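Long-range contacts in dephospho-CoA kinase (Mycobacterium paratuberculosis, PDB 6N39), which probably catalyses the last step of coenzyme A biosynthesis, the ATP-dependent phosphorylation of the 3'-hydroxyl of dephospho-CoA: residues 134-139 with 179-184; 55-60 with 93-98; 373-378 with 391-396; 207-212 with 293-298. All blocks are in the same frame, centred on the assembly; numbering follows the deposited sequence.

Contact 1: residues 134-139 with 179-184; sequences LVVIVY and IWLDNS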
loop_
_atom_site.group_PDB
_atom_site.type_symbol
_atom_site.label_atom_id
_atom_site.label_comp_id
_atom_site.label_asym_id
_atom_site.label_seq_id
_atom_site.Cartn_x
_atom_site.Cartn_y
_atom_site.Cartn_z
ATOM N N LEU A 134 -1.733 -0.634 4.629
ATOM C CA LEU A 134 -0.544 -1.236 5.213
ATOM C C LEU A 134 -0.806 -2.727 5.391
ATOM O O LEU A 134 -1.872 -3.112 5.864
ATOM C CB LEU A 134 -0.227 -0.597 6.563
ATOM C CG LEU A 134 1.087 -0.944 7.244
ATOM C CD1 LEU A 134 2.232 -0.219 6.558
ATOM C CD2 LEU A 134 0.996 -0.549 8.712
ATOM N N VAL A 135 0.170 -3.554 5.030
ATOM C CA VAL A 135 0.055 -5.001 5.140
ATOM C C VAL A 135 1.249 -5.526 5.935
ATOM O O VAL A 135 2.404 -5.203 5.622
ATOM C CB VAL A 135 -0.028 -5.671 3.750
ATOM C CG1 VAL A 135 -0.046 -7.193 3.872
ATOM C CG2 VAL A 135 -1.296 -5.210 2.985
ATOM N N VAL A 136 0.960 -6.325 6.965
ATOM C CA VAL A 136 1.969 -6.994 7.787
ATOM C C VAL A 136 1.913 -8.487 7.497
ATOM O O VAL A 136 0.839 -9.101 7.551
ATOM C CB VAL A 136 1.740 -6.741 9.288
ATOM C CG1 VAL A 136 2.856 -7.396 10.116
ATOM C CG2 VAL A 136 1.693 -5.278 9.556
ATOM N N ILE A 137 3.055 -9.079 7.186
ATOM C CA ILE A 137 3.102 -10.515 6.949
ATOM C C ILE A 137 4.171 -11.106 7.848
ATOM O O ILE A 137 5.299 -10.601 7.889
ATOM C CB ILE A 137 3.363 -10.842 5.470
ATOM C CG1 ILE A 137 2.339 -10.094 4.605
ATOM C CG2 ILE A 137 3.278 -12.341 5.249
ATOM C CD1 ILE A 137 2.303 -10.501 3.163
ATOM N N VAL A 138 3.807 -12.151 8.597
ATOM C CA VAL A 138 4.735 -12.835 9.485
ATOM C C VAL A 138 5.271 -14.055 8.753
ATOM O O VAL A 138 4.552 -14.685 7.966
ATOM C CB VAL A 138 4.066 -13.207 10.827
ATOM C CG1 VAL A 138 2.886 -14.148 10.629
ATOM C CG2 VAL A 138 5.068 -13.823 11.756
ATOM N N TYR A 139 6.550 -14.358 8.960
ATOM C CA TYR A 139 7.149 -15.542 8.358
ATOM C C TYR A 139 8.097 -16.179 9.363
ATOM O O TYR A 139 8.378 -15.618 10.425
ATOM C CB TYR A 139 7.885 -15.211 7.046
ATOM C CG TYR A 139 9.126 -14.369 7.247
ATOM C CD1 TYR A 139 9.023 -12.998 7.415
ATOM C CD2 TYR A 139 10.401 -14.949 7.277
ATOM C CE1 TYR A 139 10.144 -12.212 7.608
ATOM C CE2 TYR A 139 11.535 -14.172 7.469
ATOM C CZ TYR A 139 11.396 -12.798 7.630
ATOM O OH TYR A 139 12.502 -11.995 7.817
ATOM N N ILE A 179 5.321 -4.603 5.912
ATOM C CA ILE A 179 6.117 -4.979 7.076
ATOM C C ILE A 179 6.294 -6.491 7.040
ATOM O O ILE A 179 5.309 -7.238 6.991
ATOM C CB ILE A 179 5.466 -4.523 8.389
ATOM C CG1 ILE A 179 5.367 -2.983 8.419
ATOM C CG2 ILE A 179 6.263 -5.032 9.567
ATOM C CD1 ILE A 179 4.445 -2.441 9.487
ATOM N N TRP A 180 7.543 -6.926 7.027
ATOM C CA TRP A 180 7.959 -8.309 6.815
ATOM C C TRP A 180 8.576 -8.749 8.136
ATOM O O TRP A 180 9.695 -8.350 8.460
ATOM C CB TRP A 180 8.955 -8.356 5.661
ATOM C CG TRP A 180 9.458 -9.688 5.230
ATOM C CD1 TRP A 180 10.762 -10.079 5.148
ATOM C CD2 TRP A 180 8.677 -10.795 4.768
ATOM N NE1 TRP A 180 10.842 -11.369 4.682
ATOM C CE2 TRP A 180 9.575 -11.831 4.441
ATOM C CE3 TRP A 180 7.306 -11.015 4.611
ATOM C CZ2 TRP A 180 9.146 -13.065 3.973
ATOM C CZ3 TRP A 180 6.885 -12.236 4.142
ATOM C CH2 TRP A 180 7.801 -13.247 3.827
ATOM N N LEU A 181 7.856 -9.569 8.898
ATOM C CA LEU A 181 8.132 -9.739 10.318
ATOM C C LEU A 181 8.539 -11.182 10.607
ATOM O O LEU A 181 7.751 -12.112 10.397
ATOM C CB LEU A 181 6.896 -9.311 11.110
ATOM C CG LEU A 181 7.063 -8.809 12.522
ATOM C CD1 LEU A 181 5.830 -8.036 12.940
ATOM C CD2 LEU A 181 7.277 -10.018 13.405
ATOM N N ASP A 182 9.764 -11.362 11.102
ATOM C CA ASP A 182 10.362 -12.679 11.278
ATOM C C ASP A 182 9.970 -13.238 12.642
ATOM O O ASP A 182 10.280 -12.640 13.677
ATOM C CB ASP A 182 11.884 -12.590 11.133
ATOM C CG ASP A 182 12.575 -13.961 11.171
ATOM O OD1 ASP A 182 11.929 -14.986 11.472
ATOM O OD2 ASP A 182 13.790 -14.011 10.898
ATOM N N ASN A 183 9.286 -14.382 12.640
ATOM C CA ASN A 183 8.891 -15.041 13.880
ATOM C C ASN A 183 9.618 -16.374 14.016
ATOM O O ASN A 183 9.005 -17.403 14.318
ATOM C CB ASN A 183 7.369 -15.237 13.936
ATOM C CG ASN A 183 6.897 -15.865 15.248
ATOM O OD1 ASN A 183 7.471 -15.619 16.307
ATOM N ND2 ASN A 183 5.863 -16.699 15.171
ATOM N N SER A 184 10.933 -16.369 13.797
ATOM C CA SER A 184 11.714 -17.584 14.003
ATOM C C SER A 184 12.139 -17.782 15.451
ATOM O O SER A 184 12.619 -18.869 15.785
ATOM C CB SER A 184 12.960 -17.582 13.113
ATOM O OG SER A 184 12.621 -17.602 11.738
HETATM O O HOH W 1 12.464 -9.202 8.204
#

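Contact 2: residues 55-60 with 93-98; sequences AALVEA and GIVHPL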
loop_
_atom_site.group_PDB
_atom_site.type_symbol
_atom_site.label_atom_id
_atom_site.label_comp_id
_atom_site.label_asym_id
_atom_site.label_seq_id
_atom_site.Cartn_x
_atom_site.Cartn_y
_atom_site.Cartn_z
ATOM N N ALA A 55 -29.381 -22.288 12.985
ATOM C CA ALA A 55 -30.736 -22.765 12.717
ATOM C C ALA A 55 -31.099 -22.592 11.248
ATOM O O ALA A 55 -31.758 -23.459 10.656
ATOM C CB ALA A 55 -31.742 -22.036 13.610
ATOM N N ALA A 56 -30.666 -21.486 10.639
ATOM C CA ALA A 56 -30.950 -21.259 9.226
ATOM C C ALA A 56 -30.353 -22.364 8.357
ATOM O O ALA A 56 -31.012 -22.865 7.437
ATOM C CB ALA A 56 -30.423 -19.889 8.794
ATOM N N LEU A 57 -29.110 -22.763 8.642
ATOM C CA LEU A 57 -28.475 -23.812 7.851
ATOM C C LEU A 57 -29.148 -25.165 8.066
ATOM O O LEU A 57 -29.168 -25.997 7.151
ATOM C CB LEU A 57 -26.989 -23.902 8.194
ATOM C CG LEU A 57 -26.151 -22.636 8.010
ATOM C CD1 LEU A 57 -24.961 -22.691 8.947
ATOM C CD2 LEU A 57 -25.688 -22.481 6.567
ATOM N N VAL A 58 -29.692 -25.403 9.262
ATOM C CA VAL A 58 -30.424 -26.640 9.508
ATOM C C VAL A 58 -31.627 -26.734 8.578
ATOM O O VAL A 58 -31.932 -27.804 8.037
ATOM C CB VAL A 58 -30.839 -26.732 10.989
ATOM N N GLU A 59 -32.320 -25.611 8.366
ATOM C CA GLU A 59 -33.455 -25.604 7.448
ATOM C C GLU A 59 -33.013 -25.909 6.022
ATOM O O GLU A 59 -33.650 -26.706 5.322
ATOM C CB GLU A 59 -34.170 -24.252 7.509
ATOM N N ALA A 60 -31.910 -25.303 5.584
ATOM C CA ALA A 60 -31.465 -25.430 4.201
ATOM C C ALA A 60 -30.816 -26.773 3.889
ATOM O O ALA A 60 -30.725 -27.138 2.711
ATOM C CB ALA A 60 -30.482 -24.304 3.863
ATOM N N GLY A 93 -24.997 -17.247 1.140
ATOM C CA GLY A 93 -26.083 -16.311 1.388
ATOM C C GLY A 93 -26.529 -16.308 2.834
ATOM O O GLY A 93 -27.021 -15.291 3.336
ATOM N N ILE A 94 -26.363 -17.437 3.523
ATOM C CA ILE A 94 -26.680 -17.478 4.949
ATOM C C ILE A 94 -25.561 -16.857 5.778
ATOM O O ILE A 94 -25.804 -16.012 6.649
ATOM C CB ILE A 94 -26.964 -18.924 5.391
ATOM C CG1 ILE A 94 -28.304 -19.397 4.830
ATOM C CG2 ILE A 94 -26.928 -19.024 6.913
ATOM C CD1 ILE A 94 -28.667 -20.813 5.228
ATOM N N VAL A 95 -24.317 -17.255 5.514
ATOM C CA VAL A 95 -23.233 -16.999 6.458
ATOM C C VAL A 95 -22.636 -15.609 6.261
ATOM O O VAL A 95 -22.362 -14.896 7.234
ATOM C CB VAL A 95 -22.160 -18.097 6.341
ATOM C CG1 VAL A 95 -20.901 -17.711 7.120
ATOM C CG2 VAL A 95 -22.708 -19.422 6.838
ATOM N N HIS A 96 -22.409 -15.202 5.010
ATOM C CA HIS A 96 -21.675 -13.961 4.773
ATOM C C HIS A 96 -22.390 -12.721 5.308
ATOM O O HIS A 96 -21.704 -11.860 5.885
ATOM C CB HIS A 96 -21.351 -13.822 3.277
ATOM C CG HIS A 96 -20.321 -14.800 2.789
ATOM N ND1 HIS A 96 -19.813 -14.774 1.506
ATOM C CD2 HIS A 96 -19.707 -15.835 3.412
ATOM C CE1 HIS A 96 -18.936 -15.751 1.360
ATOM N NE2 HIS A 96 -18.850 -16.409 2.503
ATOM N N PRO A 97 -23.711 -12.557 5.170
ATOM C CA PRO A 97 -24.337 -11.375 5.790
ATOM C C PRO A 97 -24.193 -11.353 7.302
ATOM O O PRO A 97 -24.024 -10.276 7.885
ATOM C CB PRO A 97 -25.802 -11.481 5.354
ATOM C CG PRO A 97 -25.759 -12.301 4.083
ATOM C CD PRO A 97 -24.666 -13.299 4.325
ATOM N N LEU A 98 -24.244 -12.517 7.956
ATOM C CA LEU A 98 -24.080 -12.560 9.405
ATOM C C LEU A 98 -22.670 -12.147 9.805
ATOM O O LEU A 98 -22.486 -11.409 10.786
ATOM C CB LEU A 98 -24.403 -13.960 9.926
ATOM C CG LEU A 98 -25.811 -14.475 9.622
ATOM C CD1 LEU A 98 -25.911 -15.952 9.930
ATOM C CD2 LEU A 98 -26.839 -13.694 10.418
#

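Contact 3: residues 373-378 with 391-396; sequences AVKRSA and AVKEPW. With ACT (acetate ion), chain G; ACT (acetate ion), chain F.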
loop_
_atom_site.group_PDB
_atom_site.type_symbol
_atom_site.label_atom_id
_atom_site.label_comp_id
_atom_site.label_asym_id
_atom_site.label_seq_id
_atom_site.Cartn_x
_atom_site.Cartn_y
_atom_site.Cartn_z
ATOM N N ALA A 373 24.956 16.254 -9.659
ATOM C CA ALA A 373 25.841 17.291 -9.135
ATOM C C ALA A 373 25.037 18.443 -8.541
ATOM O O ALA A 373 25.403 18.990 -7.486
ATOM C CB ALA A 373 26.784 17.795 -10.228
ATOM N N VAL A 374 23.934 18.815 -9.195
ATOM C CA VAL A 374 23.070 19.849 -8.628
ATOM C C VAL A 374 22.541 19.408 -7.268
ATOM O O VAL A 374 22.529 20.189 -6.306
ATOM C CB VAL A 374 21.916 20.190 -9.587
ATOM C CG1 VAL A 374 20.908 21.073 -8.879
ATOM C CG2 VAL A 374 22.434 20.892 -10.834
ATOM N N LYS A 375 22.093 18.149 -7.170
ATOM C CA LYS A 375 21.551 17.655 -5.908
ATOM C C LYS A 375 22.599 17.677 -4.804
ATOM O O LYS A 375 22.299 18.048 -3.665
ATOM C CB LYS A 375 20.993 16.239 -6.078
ATOM C CG LYS A 375 19.739 16.154 -6.931
ATOM C CD LYS A 375 18.854 15.014 -6.473
ATOM C CE LYS A 375 18.854 13.864 -7.447
ATOM N NZ LYS A 375 18.038 12.732 -6.918
ATOM N N ARG A 376 23.829 17.261 -5.114
ATOM C CA ARG A 376 24.888 17.281 -4.107
ATOM C C ARG A 376 25.188 18.697 -3.652
ATOM O O ARG A 376 25.407 18.944 -2.457
ATOM C CB ARG A 376 26.155 16.630 -4.654
ATOM C CG ARG A 376 25.986 15.163 -4.996
ATOM C CD ARG A 376 26.696 14.282 -3.997
ATOM N NE ARG A 376 26.508 12.858 -4.271
ATOM C CZ ARG A 376 27.116 12.191 -5.251
ATOM N NH1 ARG A 376 26.884 10.894 -5.410
ATOM N NH2 ARG A 376 27.950 12.816 -6.076
ATOM N N SER A 377 25.214 19.647 -4.587
ATOM C CA SER A 377 25.443 21.026 -4.177
ATOM C C SER A 377 24.316 21.510 -3.272
ATOM O O SER A 377 24.560 22.151 -2.236
ATOM C CB SER A 377 25.586 21.918 -5.405
ATOM O OG SER A 377 25.786 23.268 -5.031
ATOM N N ALA A 378 23.073 21.180 -3.633
ATOM C CA ALA A 378 21.934 21.579 -2.816
ATOM C C ALA A 378 22.018 20.976 -1.422
ATOM O O ALA A 378 21.779 21.664 -0.427
ATOM C CB ALA A 378 20.628 21.167 -3.497
ATOM N N ALA A 391 15.276 25.562 -2.945
ATOM C CA ALA A 391 15.706 26.796 -3.594
ATOM C C ALA A 391 16.959 26.582 -4.435
ATOM O O ALA A 391 17.054 27.102 -5.553
ATOM C CB ALA A 391 15.951 27.895 -2.552
ATOM N N VAL A 392 17.939 25.833 -3.919
ATOM C CA VAL A 392 19.161 25.634 -4.699
ATOM C C VAL A 392 18.878 24.789 -5.939
ATOM O O VAL A 392 19.382 25.086 -7.028
ATOM C CB VAL A 392 20.284 25.031 -3.830
ATOM C CG1 VAL A 392 21.474 24.637 -4.696
ATOM C CG2 VAL A 392 20.726 26.039 -2.788
ATOM N N LYS A 393 18.026 23.764 -5.814
ATOM C CA LYS A 393 17.712 22.925 -6.974
ATOM C C LYS A 393 16.886 23.665 -8.025
ATOM O O LYS A 393 17.059 23.435 -9.229
ATOM C CB LYS A 393 16.932 21.673 -6.556
ATOM C CG LYS A 393 17.693 20.648 -5.758
ATOM C CD LYS A 393 17.201 19.230 -6.087
ATOM C CE LYS A 393 15.690 19.069 -5.981
ATOM N NZ LYS A 393 15.255 17.725 -6.509
ATOM N N GLU A 394 15.938 24.497 -7.595
ATOM C CA GLU A 394 14.866 24.919 -8.497
ATOM C C GLU A 394 15.341 25.563 -9.800
ATOM O O GLU A 394 14.773 25.228 -10.854
ATOM C CB GLU A 394 13.902 25.862 -7.759
ATOM C CG GLU A 394 12.578 26.098 -8.507
ATOM C CD GLU A 394 11.850 24.787 -8.849
ATOM O OE1 GLU A 394 11.261 24.702 -9.954
ATOM O OE2 GLU A 394 11.874 23.839 -8.023
ATOM N N PRO A 395 16.335 26.457 -9.826
ATOM C CA PRO A 395 16.696 27.065 -11.121
ATOM C C PRO A 395 17.106 26.039 -12.176
ATOM O O PRO A 395 16.856 26.258 -13.365
ATOM C CB PRO A 395 17.844 28.022 -10.759
ATOM C CG PRO A 395 17.639 28.330 -9.308
ATOM C CD PRO A 395 17.111 27.040 -8.715
ATOM N N TRP A 396 17.697 24.914 -11.774
ATOM C CA TRP A 396 18.144 23.918 -12.744
ATOM C C TRP A 396 16.981 23.343 -13.556
ATOM O O TRP A 396 17.159 22.989 -14.728
ATOM C CB TRP A 396 18.892 22.793 -12.022
ATOM C CG TRP A 396 19.410 21.716 -12.935
ATOM C CD1 TRP A 396 20.595 21.722 -13.626
ATOM C CD2 TRP A 396 18.763 20.477 -13.262
ATOM N NE1 TRP A 396 20.725 20.557 -14.353
ATOM C CE2 TRP A 396 19.614 19.779 -14.149
ATOM C CE3 TRP A 396 17.552 19.890 -12.891
ATOM C CZ2 TRP A 396 19.283 18.524 -14.672
ATOM C CZ3 TRP A 396 17.235 18.632 -13.398
ATOM C CH2 TRP A 396 18.097 17.972 -14.285
HETATM C C ACT G . 15.707 14.401 -4.926
HETATM O O ACT G . 16.180 15.520 -4.530
HETATM O OXT ACT G . 16.238 13.230 -4.908
HETATM C CH3 ACT G . 14.262 14.458 -5.536
HETATM C C ACT F . 25.590 10.522 -2.221
HETATM O O ACT F . 25.647 11.787 -2.056
HETATM O OXT ACT F . 26.003 9.833 -3.206
HETATM C CH3 ACT F . 24.912 9.708 -1.043
#

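Contact 4: residues 207-212 with 293-298; sequences HNLSTR and GYPRLE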
loop_
_atom_site.group_PDB
_atom_site.type_symbol
_atom_site.label_atom_id
_atom_site.label_comp_id
_atom_site.label_asym_id
_atom_site.label_seq_id
_atom_site.Cartn_x
_atom_site.Cartn_y
_atom_site.Cartn_z
ATOM N N HIS A 207 -1.906 8.391 14.108
ATOM C CA HIS A 207 -2.032 9.751 14.620
ATOM C C HIS A 207 -1.956 10.768 13.490
ATOM O O HIS A 207 -2.716 11.743 13.468
ATOM C CB HIS A 207 -0.947 10.036 15.663
ATOM C CG HIS A 207 -0.973 11.435 16.178
ATOM N ND1 HIS A 207 -2.017 11.929 16.931
ATOM C CD2 HIS A 207 -0.080 12.443 16.068
ATOM C CE1 HIS A 207 -1.766 13.181 17.261
ATOM N NE2 HIS A 207 -0.595 13.518 16.751
ATOM N N ASN A 208 -1.039 10.552 12.546
ATOM C CA ASN A 208 -0.900 11.441 11.401
ATOM C C ASN A 208 -2.163 11.454 10.567
ATOM O O ASN A 208 -2.596 12.520 10.114
ATOM C CB ASN A 208 0.286 11.011 10.534
ATOM C CG ASN A 208 1.621 11.451 11.106
ATOM O OD1 ASN A 208 1.675 12.268 12.026
ATOM N ND2 ASN A 208 2.703 10.926 10.552
ATOM N N LEU A 209 -2.754 10.273 10.331
ATOM C CA LEU A 209 -3.995 10.209 9.563
ATOM C C LEU A 209 -5.100 10.980 10.261
ATOM O O LEU A 209 -5.826 11.765 9.637
ATOM C CB LEU A 209 -4.427 8.754 9.360
ATOM C CG LEU A 209 -3.845 7.975 8.193
ATOM C CD1 LEU A 209 -4.551 6.617 8.125
ATOM C CD2 LEU A 209 -3.988 8.751 6.851
ATOM N N SER A 210 -5.231 10.772 11.571
ATOM C CA SER A 210 -6.284 11.429 12.330
ATOM C C SER A 210 -6.119 12.945 12.364
ATOM O O SER A 210 -7.112 13.668 12.482
ATOM C CB SER A 210 -6.305 10.878 13.753
ATOM O OG SER A 210 -7.091 11.709 14.570
ATOM N N THR A 211 -4.888 13.451 12.316
ATOM C CA THR A 211 -4.673 14.892 12.309
ATOM C C THR A 211 -4.378 15.407 10.912
ATOM O O THR A 211 -4.021 16.575 10.758
ATOM C CB THR A 211 -3.535 15.292 13.257
ATOM O OG1 THR A 211 -2.389 14.466 13.012
ATOM C CG2 THR A 211 -3.955 15.177 14.733
ATOM N N ARG A 212 -4.512 14.549 9.900
ATOM C CA ARG A 212 -4.238 14.889 8.498
ATOM C C ARG A 212 -2.846 15.505 8.337
ATOM O O ARG A 212 -2.654 16.499 7.635
ATOM C CB ARG A 212 -5.323 15.809 7.937
ATOM C CG ARG A 212 -6.733 15.454 8.418
ATOM C CD ARG A 212 -7.641 14.927 7.313
ATOM N NE ARG A 212 -9.019 14.719 7.779
ATOM C CZ ARG A 212 -9.399 13.756 8.624
ATOM N NH1 ARG A 212 -8.510 12.904 9.120
ATOM N NH2 ARG A 212 -10.672 13.639 8.982
ATOM N N GLY A 293 -4.412 6.126 3.260
ATOM C CA GLY A 293 -3.210 6.483 3.988
ATOM C C GLY A 293 -2.534 7.794 3.604
ATOM O O GLY A 293 -1.406 8.039 4.056
ATOM N N TYR A 294 -3.191 8.662 2.829
ATOM C CA TYR A 294 -2.526 9.806 2.194
ATOM C C TYR A 294 -3.322 11.092 2.397
ATOM O O TYR A 294 -4.199 11.421 1.586
ATOM C CB TYR A 294 -2.328 9.545 0.696
ATOM C CG TYR A 294 -1.580 8.262 0.383
ATOM C CD1 TYR A 294 -2.259 7.042 0.256
ATOM C CD2 TYR A 294 -0.200 8.276 0.188
ATOM C CE1 TYR A 294 -1.573 5.863 -0.013
ATOM C CE2 TYR A 294 0.492 7.119 -0.101
ATOM C CZ TYR A 294 -0.191 5.911 -0.198
ATOM O OH TYR A 294 0.529 4.764 -0.456
ATOM N N PRO A 295 -3.054 11.842 3.471
ATOM C CA PRO A 295 -3.690 13.157 3.618
ATOM C C PRO A 295 -3.266 14.098 2.495
ATOM O O PRO A 295 -2.170 13.987 1.936
ATOM C CB PRO A 295 -3.180 13.663 4.985
ATOM C CG PRO A 295 -2.813 12.389 5.752
ATOM C CD PRO A 295 -2.290 11.444 4.669
ATOM N N ARG A 296 -4.130 15.072 2.213
ATOM C CA ARG A 296 -3.821 16.100 1.226
ATOM C C ARG A 296 -3.038 17.259 1.849
ATOM O O ARG A 296 -3.275 17.641 2.996
ATOM C CB ARG A 296 -5.102 16.637 0.595
ATOM C CG ARG A 296 -4.825 17.716 -0.484
ATOM C CD ARG A 296 -5.925 17.753 -1.524
ATOM N NE ARG A 296 -7.012 18.648 -1.124
ATOM C CZ ARG A 296 -8.080 18.901 -1.883
ATOM N NH1 ARG A 296 -8.211 18.304 -3.088
ATOM N NH2 ARG A 296 -9.012 19.746 -1.433
ATOM N N LEU A 297 -2.088 17.813 1.089
ATOM C CA LEU A 297 -1.462 19.088 1.448
ATOM C C LEU A 297 -2.346 20.193 0.885
ATOM O O LEU A 297 -2.362 20.436 -0.326
ATOM C CB LEU A 297 -0.035 19.177 0.911
ATOM C CG LEU A 297 0.831 18.116 1.602
ATOM C CD1 LEU A 297 2.057 17.766 0.805
ATOM C CD2 LEU A 297 1.224 18.617 2.986
ATOM N N GLU A 298 -3.084 20.856 1.768
ATOM C CA GLU A 298 -4.216 21.663 1.326
ATOM C C GLU A 298 -3.780 22.914 0.562
ATOM O O GLU A 298 -4.500 23.361 -0.340
ATOM C CB GLU A 298 -5.087 22.031 2.536
ATOM C CG GLU A 298 -6.586 22.106 2.239
ATOM C CD GLU A 298 -7.168 20.814 1.632
ATOM O OE1 GLU A 298 -6.847 19.697 2.101
ATOM O OE2 GLU A 298 -7.958 20.931 0.672
HETATM O O HOH W 2 -1.724 17.776 5.489
#

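Contact 1: residues 134-139 with 179-184
Y139 and W180 lay their rings one on the other in an offset stack, the tyrosine ring 3.9 Å, centroid to centroid, from the five-membered ring of W180, with planes only 13° apart. This is the tight part of the contact. Y139 CD1 sits over the middle of the indole, and Y139 CE1 comes within 3.1 Å of W180 NE1. With chi1 at 68°, Y139 CG stands between its backbone N and carbonyl carbon, and the ring reaches across to the neighbouring strand. D182 closes the other face of the tyrosine, its CA making a CH-pi contact 3.9 Å from the centroid of the Y139 ring. I137 shares the W180 side of the sheet and brings CG2 to the edge of the indole, 3.8 Å from CZ3 of W180. A water at the ring's edge, 2.8 Å from Y139 OH, donates to W180 O. The solvent side lies at the carboxylate of D182, exposed against the ring's far face.

Beneath the rings the two strands run parallel, tied by five backbone bonds from I179 N to V135 O through to N183 N to Y139 O. On the opposite face V136, I179 and L181 meet methyl to methyl, for instance V136 CG2 to I179 CD1 at 4.0 Å. N183 gives its ND2 to A20 O in the predicted ATP-binding loop. Strand 179-182 is an edge strand of the five-stranded parallel sheet of this P-loop kinase; strand 135-139 separates it from strand 10-16, helix 187-210 packs on I179 and L181, and helix 170-176 on I137 and W180.

Contact 2: residues 55-60 with 93-98
I94 sends its CB toward helix 52-61 and meets L57, A56 and A60 there. Its chain is extended: CG1 is anti to the carbonyl carbon (chi1 -71°) and CD1 is anti to CA (chi2 180°), which carries CD1 outward to the facing helix. L57 crosses I94 obliquely, and its CD2 touches both ends of the isoleucine fork, lying 3.7 Å from I94 CD1 and the same from I94 CG2. The body of the leucine follows, with CG of L57 3.9 Å from CG2 of I94. The CA-CB bond of L57 does not aim at the other helix; it is the end of the side chain that turns in.

The two alanines do aim inward. A56 CB is 4.1 Å from I94 CG2, and A60, one turn on, sets its CB 4.2 Å from I94 CD1. CD1 also approaches a backbone atom, A56 O, at 3.8 Å. V95 adds only a fringe contact, its CG2 being 4.3 Å from CD2 of L57.

The helices run antiparallel, at 167° between their directions, with 10.4 Å between the axes of the short segments. Helix 87-109 supplies further partners nearby, L91 against L57 and T90 against A60, while V47 of a loop also touches L57. The pairing thus joins two helices of the kinase part, far from the predicted ATP site. With no hydrogen bond or salt bridge across it and a modest buried area of 189 Å², the contact rests on methyl groups meeting and shape fit, without the directional hold that polar bonds would give.

Contact 3: residues 373-378 with 391-396
K393 reaches over from helix 386-411 to A378 and K375 on helix 365-382, and its chain can be followed outward. CB leaves the helix neither toward nor away from the partner. CG, anti to the carbonyl carbon (chi1 -69°), lies 3.7 Å from A378 CB. CD comes next, 4.1 Å from CG of K375, where the two lysine chains cross obliquely. The chain bends at chi2 and again at chi3, -52°, and CE passes near the oxygen O of an acetate ion. NZ at the tip donates to that acetate O at 3.1 Å, and also bonds Y371 OH.

The other acetate oxygen, OXT, takes a 2.7 Å bond from NZ of K375, which has S255 OG and A265 O as further partners. The two ammonium groups, themselves 5.7 Å apart between NZ atoms, thus share one anion, which would be expected to ease their mutual repulsion. The acetate probably came from the crystallisation liquor.

The arrangement is an antiparallel pair of helices in the UPF0157 (GrpB) region, the chain turning back between residues 382 and 386, with 157° between the segment directions and 8.8 Å between their axes.

Toward the turn, V392 CG1 packs 3.6 Å from A378 CA. Further from it, V374 sets CG2 over the face of W396, 3.9 Å from the centroid of the five-membered ring, a CH-pi contact that comes from the CD1 side of the indole. V374 CG1 leans instead on W396 CB, while Y371 stacks on the same tryptophan.

Contact 4: residues 207-212 with 293-298
A Schellman motif ends helix 187-210 where L209 and R212 meet G293 and P295 of the facing loop. L209 carries the helix side: CG is anti to the carbonyl carbon (chi1 -85°), and CD2, the branch that does the touching, rests 3.7 Å from G293 C and 3.9 Å from P295 CD. G293 presents bare backbone to this methyl. Its positive phi closes a second Schellman motif, at the end of helix 286-291, so two helix C-termini come together here, each finished by a residue with a positive phi.

R212 is that residue on the first helix, with R212 N bonded back to L209 O and the N of Q213 to N208 O. Its backbone lies against the proline ring, R212 C being 3.8 Å from P295 CB, and the two CB atoms are 4.2 Å apart. Its guanidinium turns back to its own helix, NH1 making a weak bond to L209 O with that oxygen near the guanidinium plane. No direct hydrogen bond joins the segments; a water does, donating to R212 O at 2.7 Å and to R296 O at 2.9 Å.

Both segments fall within the UPF0157 (GrpB) region; the contact joins the last turn of helix 187-210, which starts in the kinase part, to the loop after helix 286-291. L290 of helix 286-291 touches L209, R212 and P295 together, and N208 ND2 bonds A333 O. Further along the loop the end of the R296 side chain leads away from the helix, its NH2 in a 2.6 Å salt bridge with OE2 of E298 while NH1 pairs with D283.

From the N terminus, contact 2 comes first, closing a loop of 32 residues between two helices of the kinase part. Contact 1 follows, its 39 intervening residues largely helical, and sets strand 179-182 at the edge of the parallel sheet. From that strand the chain enters helix 187-210, whose far end opens contact 4; this spans 80 residues and ties that end to the loop after helix 286-291. Contact 3 is the shortest closure, with 12 residues between its segments, most of them helical. All four lie in series, none crossing or enclosing another. Contacts 2 and 3 stand on opposite sides of the chain's centre, about 65 Å apart between centres, with contacts 1 and 4 nearer the middle.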